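Local coordinates for uncharacterized protein (Legionella pneumophila subsp. pneumophila, PDB 5L0L), which is of unknown function but carries, in this fragment, the HIT-related domain of a longer protein predicted to have a transmembrane helix, at residues 5-10 with 67-71; 10-16 with 120-126. One frame throughout, in Å; residues are numbered along the deposited sequence.

Contact 1: 5-10 with 67-71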
loop_
_atom_site.group_PDB
_atom_site.type_symbol
_atom_site.label_atom_id
_atom_site.label_comp_id
_atom_site.label_asym_id
_atom_site.label_seq_id
_atom_site.Cartn_x
_atom_site.Cartn_y
_atom_site.Cartn_z
ATOM N N PHE A 5 2.154 14.365 -17.911
ATOM C CA PHE A 5 0.957 13.546 -18.053
ATOM C C PHE A 5 0.541 13.424 -19.505
ATOM O O PHE A 5 0.415 14.436 -20.214
ATOM C CB PHE A 5 -0.167 14.143 -17.239
ATOM C CG PHE A 5 0.082 14.094 -15.768
ATOM C CD1 PHE A 5 -0.260 12.965 -15.031
ATOM C CD2 PHE A 5 0.695 15.162 -15.114
ATOM C CE1 PHE A 5 -0.030 12.914 -13.663
ATOM C CE2 PHE A 5 0.939 15.114 -13.742
ATOM C CZ PHE A 5 0.574 13.991 -13.011
ATOM N N LEU A 6 0.303 12.193 -19.948
ATOM C CA LEU A 6 -0.206 11.951 -21.292
ATOM C C LEU A 6 -1.565 12.626 -21.489
ATOM O O LEU A 6 -2.420 12.605 -20.598
ATOM C CB LEU A 6 -0.348 10.452 -21.570
ATOM C CG LEU A 6 -0.643 10.047 -23.022
ATOM C CD1 LEU A 6 0.589 10.199 -23.901
ATOM C CD2 LEU A 6 -1.181 8.627 -23.094
ATOM N N LYS A 7 -1.738 13.253 -22.647
ATOM C CA LYS A 7 -3.056 13.764 -23.073
ATOM C C LYS A 7 -3.544 12.829 -24.155
ATOM O O LYS A 7 -2.890 12.697 -25.189
ATOM C CB LYS A 7 -2.967 15.198 -23.609
ATOM C CG LYS A 7 -3.129 16.299 -22.562
ATOM C CD LYS A 7 -1.846 16.520 -21.768
ATOM C CE LYS A 7 -2.076 17.303 -20.475
ATOM N NZ LYS A 7 -0.842 17.306 -19.632
ATOM N N HIS A 8 -4.675 12.173 -23.905
ATOM C CA HIS A 8 -5.179 11.115 -24.778
ATOM C C HIS A 8 -6.668 10.805 -24.539
ATOM O O HIS A 8 -7.161 10.900 -23.420
ATOM C CB HIS A 8 -4.355 9.839 -24.592
ATOM C CG HIS A 8 -4.645 8.786 -25.615
ATOM N ND1 HIS A 8 -5.516 7.740 -25.384
ATOM C CD2 HIS A 8 -4.210 8.638 -26.887
ATOM C CE1 HIS A 8 -5.587 6.983 -26.464
ATOM N NE2 HIS A 8 -4.804 7.505 -27.389
ATOM N N GLU A 9 -7.353 10.426 -25.616
ATOM C CA GLU A 9 -8.788 10.124 -25.630
ATOM C C GLU A 9 -8.957 8.597 -25.715
ATOM O O GLU A 9 -8.525 7.986 -26.693
ATOM C CB GLU A 9 -9.427 10.834 -26.839
ATOM C CG GLU A 9 -10.751 10.283 -27.362
ATOM C CD GLU A 9 -11.955 10.792 -26.591
ATOM O OE1 GLU A 9 -11.973 10.632 -25.345
ATOM O OE2 GLU A 9 -12.883 11.338 -27.239
ATOM N N TYR A 10 -9.559 7.989 -24.688
ATOM C CA TYR A 10 -9.788 6.534 -24.648
ATOM C C TYR A 10 -11.239 6.228 -25.046
ATOM O O TYR A 10 -12.155 6.958 -24.660
ATOM C CB TYR A 10 -9.485 5.976 -23.235
ATOM C CG TYR A 10 -8.069 6.274 -22.735
ATOM C CD1 TYR A 10 -7.776 7.480 -22.079
ATOM C CD2 TYR A 10 -7.016 5.362 -22.944
ATOM C CE1 TYR A 10 -6.488 7.764 -21.642
ATOM C CE2 TYR A 10 -5.720 5.638 -22.503
ATOM C CZ TYR A 10 -5.464 6.838 -21.858
ATOM O OH TYR A 10 -4.199 7.123 -21.424
ATOM N N PHE A 67 -8.372 10.349 -15.214
ATOM C CA PHE A 67 -7.185 9.743 -15.806
ATOM C C PHE A 67 -6.074 10.747 -15.955
ATOM O O PHE A 67 -6.319 11.951 -16.148
ATOM C CB PHE A 67 -7.441 9.185 -17.211
ATOM C CG PHE A 67 -8.451 8.075 -17.300
ATOM C CD1 PHE A 67 -8.771 7.252 -16.212
ATOM C CD2 PHE A 67 -9.066 7.810 -18.534
ATOM C CE1 PHE A 67 -9.701 6.227 -16.354
ATOM C CE2 PHE A 67 -9.995 6.795 -18.671
ATOM C CZ PHE A 67 -10.301 5.986 -17.579
ATOM N N ASN A 68 -4.834 10.270 -15.870
ATOM C CA ASN A 68 -3.662 11.048 -16.297
ATOM C C ASN A 68 -3.571 12.445 -15.683
ATOM O O ASN A 68 -3.438 13.453 -16.390
ATOM C CB ASN A 68 -3.628 11.111 -17.845
ATOM C CG ASN A 68 -3.605 9.725 -18.489
ATOM O OD1 ASN A 68 -3.222 8.730 -17.868
ATOM N ND2 ASN A 68 -4.008 9.650 -19.732
ATOM N N ARG A 69 -3.619 12.503 -14.362
ATOM C CA ARG A 69 -3.519 13.772 -13.681
ATOM C C ARG A 69 -3.066 13.551 -12.250
ATOM O O ARG A 69 -3.192 12.415 -11.733
ATOM C CB ARG A 69 -4.857 14.510 -13.718
ATOM C CG ARG A 69 -6.027 13.830 -13.017
ATOM C CD ARG A 69 -7.125 14.857 -12.729
ATOM N NE ARG A 69 -8.355 14.303 -12.155
ATOM C CZ ARG A 69 -8.562 14.062 -10.858
ATOM N NH1 ARG A 69 -7.595 14.278 -9.946
ATOM N NH2 ARG A 69 -9.760 13.623 -10.457
ATOM N N PRO A 70 -2.592 14.618 -11.599
ATOM C CA PRO A 70 -2.401 14.518 -10.170
ATOM C C PRO A 70 -3.707 14.237 -9.437
ATOM O O PRO A 70 -4.797 14.720 -9.849
ATOM C CB PRO A 70 -1.893 15.934 -9.769
ATOM C CG PRO A 70 -1.307 16.499 -11.027
ATOM C CD PRO A 70 -2.195 15.961 -12.114
ATOM N N TYR A 71 -3.578 13.517 -8.332
ATOM C CA TYR A 71 -4.707 13.222 -7.469
ATOM C C TYR A 71 -4.582 14.072 -6.219
ATOM O O TYR A 71 -3.492 14.293 -5.695
ATOM C CB TYR A 71 -4.814 11.690 -7.156
ATOM C CG TYR A 71 -5.041 10.938 -8.432
ATOM C CD1 TYR A 71 -6.257 11.027 -9.101
ATOM C CD2 TYR A 71 -4.020 10.217 -9.025
ATOM C CE1 TYR A 71 -6.446 10.413 -10.324
ATOM C CE2 TYR A 71 -4.200 9.589 -10.223
ATOM C CZ TYR A 71 -5.397 9.710 -10.887
ATOM O OH TYR A 71 -5.546 9.094 -12.102
#

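Contact 2: 10-16 with 120-126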
loop_
_atom_site.group_PDB
_atom_site.type_symbol
_atom_site.label_atom_id
_atom_site.label_comp_id
_atom_site.label_asym_id
_atom_site.label_seq_id
_atom_site.Cartn_x
_atom_site.Cartn_y
_atom_site.Cartn_z
ATOM N N TYR A 10 -9.559 7.989 -24.688
ATOM C CA TYR A 10 -9.788 6.534 -24.648
ATOM C C TYR A 10 -11.239 6.228 -25.046
ATOM O O TYR A 10 -12.155 6.958 -24.660
ATOM C CB TYR A 10 -9.485 5.976 -23.235
ATOM C CG TYR A 10 -8.069 6.274 -22.735
ATOM C CD1 TYR A 10 -7.776 7.480 -22.079
ATOM C CD2 TYR A 10 -7.016 5.362 -22.944
ATOM C CE1 TYR A 10 -6.488 7.764 -21.642
ATOM C CE2 TYR A 10 -5.720 5.638 -22.503
ATOM C CZ TYR A 10 -5.464 6.838 -21.858
ATOM O OH TYR A 10 -4.199 7.123 -21.424
ATOM N N SER A 11 -11.455 5.158 -25.815
ATOM C CA SER A 11 -12.825 4.738 -26.191
ATOM C C SER A 11 -13.690 4.434 -24.969
ATOM O O SER A 11 -13.164 3.976 -23.954
ATOM C CB SER A 11 -12.799 3.482 -27.068
ATOM O OG SER A 11 -12.171 3.745 -28.301
ATOM N N PRO A 12 -15.020 4.649 -25.066
ATOM C CA PRO A 12 -15.895 4.289 -23.929
ATOM C C PRO A 12 -15.922 2.769 -23.624
ATOM O O PRO A 12 -16.127 2.378 -22.463
ATOM C CB PRO A 12 -17.276 4.814 -24.357
ATOM C CG PRO A 12 -17.223 4.910 -25.849
ATOM C CD PRO A 12 -15.787 5.159 -26.223
ATOM N N GLY A 13 -15.691 1.942 -24.653
ATOM C CA GLY A 13 -15.539 0.481 -24.498
ATOM C C GLY A 13 -14.155 -0.039 -24.090
ATOM O O GLY A 13 -13.976 -1.245 -23.910
ATOM N N HIS A 14 -13.169 0.848 -23.965
ATOM C CA HIS A 14 -11.883 0.492 -23.367
ATOM C C HIS A 14 -12.146 -0.029 -21.935
ATOM O O HIS A 14 -12.954 0.548 -21.192
ATOM C CB HIS A 14 -10.955 1.720 -23.355
ATOM C CG HIS A 14 -9.545 1.421 -22.953
ATOM N ND1 HIS A 14 -9.064 1.674 -21.684
ATOM C CD2 HIS A 14 -8.504 0.917 -23.655
ATOM C CE1 HIS A 14 -7.794 1.317 -21.617
ATOM N NE2 HIS A 14 -7.426 0.865 -22.803
ATOM N N TRP A 15 -11.489 -1.130 -21.578
ATOM C CA TRP A 15 -11.685 -1.812 -20.278
ATOM C C TRP A 15 -11.573 -0.889 -19.037
ATOM O O TRP A 15 -12.179 -1.150 -17.999
ATOM C CB TRP A 15 -10.728 -3.028 -20.145
ATOM C CG TRP A 15 -9.282 -2.680 -20.245
ATOM C CD1 TRP A 15 -8.492 -2.750 -21.363
ATOM C CD2 TRP A 15 -8.440 -2.180 -19.187
ATOM N NE1 TRP A 15 -7.213 -2.322 -21.067
ATOM C CE2 TRP A 15 -7.150 -1.970 -19.741
ATOM C CE3 TRP A 15 -8.652 -1.889 -17.827
ATOM C CZ2 TRP A 15 -6.074 -1.480 -18.983
ATOM C CZ3 TRP A 15 -7.581 -1.405 -17.064
ATOM C CH2 TRP A 15 -6.303 -1.205 -17.651
ATOM N N SER A 16 -10.775 0.176 -19.144
ATOM C CA SER A 16 -10.630 1.183 -18.074
ATOM C C SER A 16 -11.928 1.949 -17.746
ATOM O O SER A 16 -12.092 2.443 -16.628
ATOM C CB SER A 16 -9.535 2.193 -18.453
ATOM O OG SER A 16 -9.941 2.936 -19.601
ATOM N N SER A 120 -0.330 5.938 -20.671
ATOM C CA SER A 120 0.051 5.376 -21.970
ATOM C C SER A 120 -1.199 5.225 -22.833
ATOM O O SER A 120 -2.322 5.269 -22.335
ATOM C CB SER A 120 0.734 4.004 -21.834
ATOM O OG SER A 120 -0.180 2.990 -21.426
ATOM N N GLU A 121 -0.963 5.010 -24.123
ATOM C CA GLU A 121 -2.019 4.820 -25.125
ATOM C C GLU A 121 -2.856 3.582 -24.776
ATOM O O GLU A 121 -4.080 3.609 -24.899
ATOM C CB GLU A 121 -1.419 4.636 -26.534
ATOM C CG GLU A 121 -0.412 5.687 -27.021
ATOM C CD GLU A 121 -1.050 6.868 -27.734
ATOM O OE1 GLU A 121 -1.420 6.738 -28.927
ATOM O OE2 GLU A 121 -1.148 7.947 -27.108
ATOM N N GLU A 122 -2.183 2.520 -24.307
ATOM C CA GLU A 122 -2.840 1.237 -23.958
ATOM C C GLU A 122 -3.529 1.254 -22.600
ATOM O O GLU A 122 -4.492 0.528 -22.383
ATOM C CB GLU A 122 -1.832 0.076 -23.940
ATOM C CG GLU A 122 -0.946 -0.043 -25.177
ATOM C CD GLU A 122 0.456 0.507 -24.950
ATOM O OE1 GLU A 122 1.368 -0.323 -24.696
ATOM O OE2 GLU A 122 0.648 1.756 -25.009
ATOM N N GLU A 123 -3.028 2.073 -21.678
ATOM C CA GLU A 123 -3.519 2.054 -20.312
ATOM C C GLU A 123 -3.468 3.466 -19.692
ATOM O O GLU A 123 -2.377 4.029 -19.518
ATOM C CB GLU A 123 -2.651 1.053 -19.524
ATOM C CG GLU A 123 -3.004 0.900 -18.054
ATOM C CD GLU A 123 -2.291 -0.272 -17.392
ATOM O OE1 GLU A 123 -1.763 -1.170 -18.104
ATOM O OE2 GLU A 123 -2.258 -0.301 -16.149
ATOM N N PRO A 124 -4.630 4.040 -19.351
ATOM C CA PRO A 124 -4.559 5.325 -18.644
ATOM C C PRO A 124 -3.963 5.119 -17.255
ATOM O O PRO A 124 -4.064 4.011 -16.698
ATOM C CB PRO A 124 -6.013 5.759 -18.532
ATOM C CG PRO A 124 -6.810 4.502 -18.647
ATOM C CD PRO A 124 -6.022 3.600 -19.559
ATOM N N SER A 125 -3.330 6.160 -16.721
ATOM C CA SER A 125 -2.979 6.195 -15.326
ATOM C C SER A 125 -4.252 6.515 -14.533
ATOM O O SER A 125 -4.920 7.530 -14.790
ATOM C CB SER A 125 -1.878 7.218 -15.064
ATOM O OG SER A 125 -1.662 7.417 -13.675
HETATM N N MSE A 126 -4.593 5.615 -13.608
HETATM C CA MSE A 126 -5.749 5.751 -12.729
HETATM C C MSE A 126 -5.267 5.673 -11.314
HETATM O O MSE A 126 -4.245 5.010 -11.032
HETATM C CB MSE A 126 -6.705 4.583 -12.947
HETATM C CG MSE A 126 -7.244 4.508 -14.350
HETATM SE SE MSE A 126 -8.248 2.788 -14.456
HETATM C CE MSE A 126 -6.846 1.817 -15.377
#

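Contact 1: 5-10 with 67-71
Two irregular segments can be joined by aromatic rings and one well-placed amide, and residues 5-10 and 67-71, running roughly antiparallel (164° between their directions), illustrate how. The first segment opens with Phe-5, whose CA-to-CB bond points toward residues 67-71. Its ring lies along the backbone of residues 68-70, with Arg-69 CA and Pro-70 CD each 3.9 Å from the ring centroid and over one face, two CH-pi contacts that pair a flat aromatic surface with backbone and proline carbons. At Leu-6 the main chain takes over, since Leu-6 O lies 3.4 Å from Asn-68 CB. At Tyr-10, Phe-67 directs its edge at the tyrosine face in an offset edge-to-face pair (centroids 5.5 Å apart, planes at 84°), and Asn-68 ND2 donates to Tyr-10 OH at 3.0 Å. Asn-68 OD1 in turn accepts from the backbone N of Ser-125, while Tyr-10 OH bonds to Ser-120 O. The contact thus joins the exit of edge strand 3-5, where Leu-6, just past the strand, still makes a backbone hydrogen bond with Ile-118 at the end of strand 115-118, to the loop leading from strand 51-58 into helix 73-92.

Contact 2: 10-16 with 120-126
A type I beta turn, Ser-11 to His-14, brings Tyr-10 before it and His-14 to Ser-16 at and after its end against a tight turn with an ST motif, within a HIT-related domain. Each turn has hydrogen bonds of its own. His-14 N donates to Ser-11 O (3.1 Å), and in the facing loop Ser-120 N donates to Glu-123 O (3.0 Å) while Glu-123 N reaches Ser-120 OG (3.0 Å). Two of that loop's carbonyls also accept from side chains across the gap. Tyr-10 OH donates to Ser-120 O at 2.8 Å, which also receives a weak bond from Glu-123 N, and the same hydroxyl accepts from Asn-68 ND2. Likewise His-14 NE2 donates to Glu-122 O at 3.0 Å, and ND1 of that imidazole shares a 2.6 Å hydrogen bond with Ser-16 OG, so both ring nitrogens are satisfied. Apolar packing fills in around them: Pro-124 CB sits over the Tyr-10 ring, 3.9 Å from its centroid, and Pro-124 CG lies 3.6 Å from Ser-16 CB. His-128, opening strand 128-134, hydrogen-bonds through ND1 to Met-126 O. Met-126 is selenomethionine, and its CE lies 3.7 Å from Trp-15 CZ3.

Contacts 1 and 2 show how one buried residue can serve two neighbours. Tyr-10 belongs to both; Phe-67 and Pro-124 approach the same face of its ring, and its hydroxyl accepts in one contact and donates in the other. The two also touch where Tyr-71 OH packs 3.4 Å from Met-126 CA. Both contacts are only partly buried and lie toward one side of the chain, their centres about 19 and 16 Å from its centre. Both involve the long connection between strands 3-5 and 25-31. Contact 1 relies mainly on aromatic surfaces, whereas contact 2 satisfies carbonyls of a turn with tyrosine and histidine side chains.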